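Local coordinates for T cell receptor mu chain (Monodelphis domestica, PDB 7L15), which probably recognises antigen at the T cell surface, pairing with a gamma chain to form the marsupial gamma mu T cell receptor, at residues Y51-G56 with Q102-R107. Sequence-based numbering, arbitrary orientation.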
ATOM      1  N   TYR A  51      -5.410  15.128  -0.666  1.00 43.75           N
ATOM      2  CA  TYR A  51      -4.545  14.096  -0.106  1.00 37.39           C
ATOM      3  C   TYR A  51      -4.732  12.803  -0.883  1.00 43.37           C
ATOM      4  O   TYR A  51      -5.855  12.472  -1.278  1.00 41.45           O
ATOM      5  CB  TYR A  51      -4.853  13.839   1.376  1.00 38.40           C
ATOM      6  CG  TYR A  51      -4.207  14.826   2.298  1.00 44.90           C
ATOM      7  CD1 TYR A  51      -4.694  16.110   2.414  1.00 39.67           C
ATOM      8  CD2 TYR A  51      -3.095  14.470   3.054  1.00 47.80           C
ATOM      9  CE1 TYR A  51      -4.082  17.030   3.252  1.00 45.38           C
ATOM     10  CE2 TYR A  51      -2.484  15.369   3.883  1.00 47.94           C
ATOM     11  CZ  TYR A  51      -2.981  16.649   3.982  1.00 46.11           C
ATOM     12  OH  TYR A  51      -2.370  17.547   4.815  1.00 58.12           O
ATOM     13  N   LEU A  52      -3.624  12.071  -1.068  1.00 40.54           N
ATOM     14  CA  LEU A  52      -3.593  10.767  -1.723  1.00 34.58           C
ATOM     15  C   LEU A  52      -3.486   9.653  -0.682  1.00 42.38           C
ATOM     16  O   LEU A  52      -2.478   9.556   0.028  1.00 48.82           O
ATOM     17  CB  LEU A  52      -2.417  10.678  -2.701  1.00 37.45           C
ATOM     18  CG  LEU A  52      -2.302   9.309  -3.391  1.00 46.66           C
ATOM     19  CD1 LEU A  52      -3.623   8.925  -4.100  1.00 33.37           C
ATOM     20  CD2 LEU A  52      -1.121   9.253  -4.366  1.00 42.08           C
ATOM     21  N   TRP A  53      -4.507   8.806  -0.604  1.00 35.35           N
ATOM     22  CA  TRP A  53      -4.539   7.652   0.295  1.00 36.06           C
ATOM     23  C   TRP A  53      -4.353   6.404  -0.556  1.00 41.66           C
ATOM     24  O   TRP A  53      -5.315   5.870  -1.106  1.00 47.47           O
ATOM     25  CB  TRP A  53      -5.857   7.575   1.089  1.00 35.63           C
ATOM     26  CG  TRP A  53      -6.005   8.643   2.115  1.00 40.95           C
ATOM     27  CD1 TRP A  53      -6.062   9.987   1.900  1.00 40.96           C
ATOM     28  CD2 TRP A  53      -6.137   8.456   3.525  1.00 35.47           C
ATOM     29  NE1 TRP A  53      -6.217  10.656   3.096  1.00 37.55           N
ATOM     30  CE2 TRP A  53      -6.269   9.734   4.107  1.00 41.30           C
ATOM     31  CE3 TRP A  53      -6.160   7.333   4.348  1.00 38.86           C
ATOM     32  CZ2 TRP A  53      -6.406   9.915   5.465  1.00 35.51           C
ATOM     33  CZ3 TRP A  53      -6.302   7.508   5.691  1.00 44.59           C
ATOM     34  CH2 TRP A  53      -6.420   8.794   6.245  1.00 46.05           C
ATOM     35  N   THR A  54      -3.106   5.948  -0.687  1.00 45.54           N
ATOM     36  CA  THR A  54      -2.943   4.702  -1.426  1.00 41.20           C
ATOM     37  C   THR A  54      -2.881   3.544  -0.439  1.00 51.24           C
ATOM     38  O   THR A  54      -2.077   3.587   0.496  1.00 54.61           O
ATOM     39  CB  THR A  54      -1.679   4.722  -2.274  1.00 44.16           C
ATOM     40  OG1 THR A  54      -1.719   5.822  -3.185  1.00 47.60           O
ATOM     41  CG2 THR A  54      -1.566   3.442  -3.068  1.00 45.53           C
ATOM     42  N   PRO A  55      -3.679   2.494  -0.613  1.00 56.51           N
ATOM     43  CA  PRO A  55      -3.661   1.397   0.360  1.00 60.78           C
ATOM     44  C   PRO A  55      -2.244   0.894   0.574  1.00 56.26           C
ATOM     45  O   PRO A  55      -1.475   0.738  -0.370  1.00 54.23           O
ATOM     46  CB  PRO A  55      -4.567   0.344  -0.282  1.00 62.84           C
ATOM     47  CG  PRO A  55      -5.557   1.180  -1.079  1.00 58.90           C
ATOM     48  CD  PRO A  55      -4.726   2.308  -1.635  1.00 52.90           C
ATOM     49  N   GLY A  56      -1.878   0.725   1.843  1.00 53.42           N
ATOM     50  CA  GLY A  56      -0.552   0.279   2.209  1.00 52.08           C
ATOM     51  C   GLY A  56       0.479   1.376   2.372  1.00 60.69           C
ATOM     52  O   GLY A  56       1.601   1.083   2.804  1.00 63.40           O
ATOM     53  N   GLN A 102      -6.605   6.446  -3.787  1.00 38.64           N
ATOM     54  CA  GLN A 102      -7.852   7.118  -3.469  1.00 41.09           C
ATOM     55  C   GLN A 102      -7.556   8.590  -3.195  1.00 38.36           C
ATOM     56  O   GLN A 102      -6.876   8.918  -2.218  1.00 40.82           O
ATOM     57  CB  GLN A 102      -8.515   6.471  -2.257  1.00 35.81           C
ATOM     58  CG  GLN A 102      -9.913   6.990  -1.995  1.00 47.23           C
ATOM     59  CD  GLN A 102     -10.963   6.251  -2.808  1.00 55.08           C
ATOM     60  OE1 GLN A 102     -10.640   5.333  -3.575  1.00 47.70           O
ATOM     61  NE2 GLN A 102     -12.231   6.630  -2.625  1.00 51.82           N
ATOM     62  N   TYR A 103      -8.087   9.467  -4.036  1.00 36.74           N
ATOM     63  CA  TYR A 103      -7.866  10.903  -3.900  1.00 42.38           C
ATOM     64  C   TYR A 103      -8.971  11.535  -3.055  1.00 42.12           C
ATOM     65  O   TYR A 103     -10.153  11.445  -3.397  1.00 43.84           O
ATOM     66  CB  TYR A 103      -7.793  11.548  -5.284  1.00 38.35           C
ATOM     67  CG  TYR A 103      -6.480  11.273  -5.975  1.00 37.34           C
ATOM     68  CD1 TYR A 103      -6.244  10.051  -6.586  1.00 36.04           C
ATOM     69  CD2 TYR A 103      -5.455  12.227  -5.980  1.00 39.60           C
ATOM     70  CE1 TYR A 103      -5.038   9.784  -7.197  1.00 40.24           C
ATOM     71  CE2 TYR A 103      -4.235  11.966  -6.589  1.00 32.84           C
ATOM     72  CZ  TYR A 103      -4.034  10.742  -7.191  1.00 32.59           C
ATOM     73  OH  TYR A 103      -2.835  10.456  -7.799  1.00 40.42           O
ATOM     74  N   HIS A 104      -8.581  12.194  -1.971  1.00 34.81           N
ATOM     75  CA  HIS A 104      -9.504  12.819  -1.039  1.00 35.27           C
ATOM     76  C   HIS A 104      -9.341  14.330  -1.073  1.00 42.34           C
ATOM     77  O   HIS A 104      -8.220  14.841  -1.053  1.00 43.54           O
ATOM     78  CB  HIS A 104      -9.275  12.315   0.389  1.00 35.58           C
ATOM     79  CG  HIS A 104      -9.641  10.882   0.585  1.00 36.20           C
ATOM     80  ND1 HIS A 104     -10.862  10.490   1.088  1.00 35.99           N
ATOM     81  CD2 HIS A 104      -8.958   9.741   0.323  1.00 35.38           C
ATOM     82  CE1 HIS A 104     -10.903   9.171   1.155  1.00 43.35           C
ATOM     83  NE2 HIS A 104      -9.761   8.692   0.698  1.00 37.35           N
ATOM     84  N   CYS A 105     -10.465  15.023  -1.166  1.00 43.77           N
ATOM     85  CA  CYS A 105     -10.565  16.428  -0.816  1.00 43.83           C
ATOM     86  C   CYS A 105     -10.588  16.575   0.709  1.00 42.94           C
ATOM     87  O   CYS A 105     -11.210  15.773   1.411  1.00 44.43           O
ATOM     88  CB  CYS A 105     -11.849  16.964  -1.443  1.00 47.35           C
ATOM     89  SG  CYS A 105     -12.279  18.701  -1.391  1.00 63.59           S
ATOM     90  N   ALA A 106      -9.902  17.588   1.227  1.00 39.64           N
ATOM     91  CA  ALA A 106      -9.834  17.789   2.674  1.00 41.07           C
ATOM     92  C   ALA A 106     -10.020  19.261   3.025  1.00 44.17           C
ATOM     93  O   ALA A 106      -9.556  20.136   2.293  1.00 51.72           O
ATOM     94  CB  ALA A 106      -8.493  17.299   3.250  1.00 36.77           C
ATOM     95  N   ARG A 107     -10.680  19.525   4.159  1.00 41.93           N
ATOM     96  CA  ARG A 107     -10.837  20.864   4.705  1.00 42.82           C
ATOM     97  C   ARG A 107     -10.198  20.921   6.083  1.00 49.49           C
ATOM     98  O   ARG A 107     -10.459  20.059   6.931  1.00 47.50           O
ATOM     99  CB  ARG A 107     -12.316  21.279   4.808  1.00 40.28           C
ATOM    100  CG  ARG A 107     -12.525  22.640   5.536  1.00 40.39           C
ATOM    101  CD  ARG A 107     -14.003  23.056   5.666  1.00 43.65           C
ATOM    102  NE  ARG A 107     -14.184  24.398   6.240  1.00 44.09           N
ATOM    103  CZ  ARG A 107     -15.032  24.696   7.232  1.00 52.25           C
ATOM    104  NH1 ARG A 107     -15.800  23.758   7.777  1.00 46.91           N
ATOM    105  NH2 ARG A 107     -15.133  25.954   7.670  1.00 51.52           N
TER
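Strands 48-53 and 101-109 run antiparallel here, and four backbone hydrogen bonds set their register. Y51 and H104 grip each other twice, Y51 N to H104 O at 2.9 Å and H104 N to Y51 O at 2.8 Å, both nearly straight and almost along the C=O axes. W53 and Q102 form the second such pair; its W53 N to Q102 O bond lies in the carbonyl plane, whereas Q102 N, 3.0 Å from W53 O, sits above the carbonyl plane of its acceptor. Between these pairs L52 and Y103 form a non-hydrogen-bonded pair, and their side chains lie on the face opposite that of Y51, H104, W53 and Q102, as the alternation of extended strands requires.

On the L52 face the contact is a CH-pi interaction. With CG anti to the backbone N (chi1 178°), L52 sends CD1 over one face of the Y103 ring, 3.6 Å from its centroid. L62, L32, L34 and V126 join this hydrophobic core, while Y103 OH bonds to D99 O, the tyrosine corner of immunoglobulin variable domains. C105, on the same strand, carries the disulfide to C36.

The other face is aromatic. W53 and H104 both hold CG anti to the carbonyl carbon and cross at about a right angle; their ring planes meet obliquely at 62°, with W53 CD1 3.3 Å from H104 CD2. A hydrogen bond from H104 ND1 to G121 O helps fix the imidazole's rotation. Farther along, Y51 CD1 rests against A106 CB at 4.1 Å. Y51 OH bonds to K105 N of the gamma chain, and P46 of that chain packs on W53 and H104. One strand pair thus serves core and partner chain together, an arrangement typical of the C and F strands of an immunoglobulin V domain, whose GFCC' sheet forms the interface between paired receptor chains.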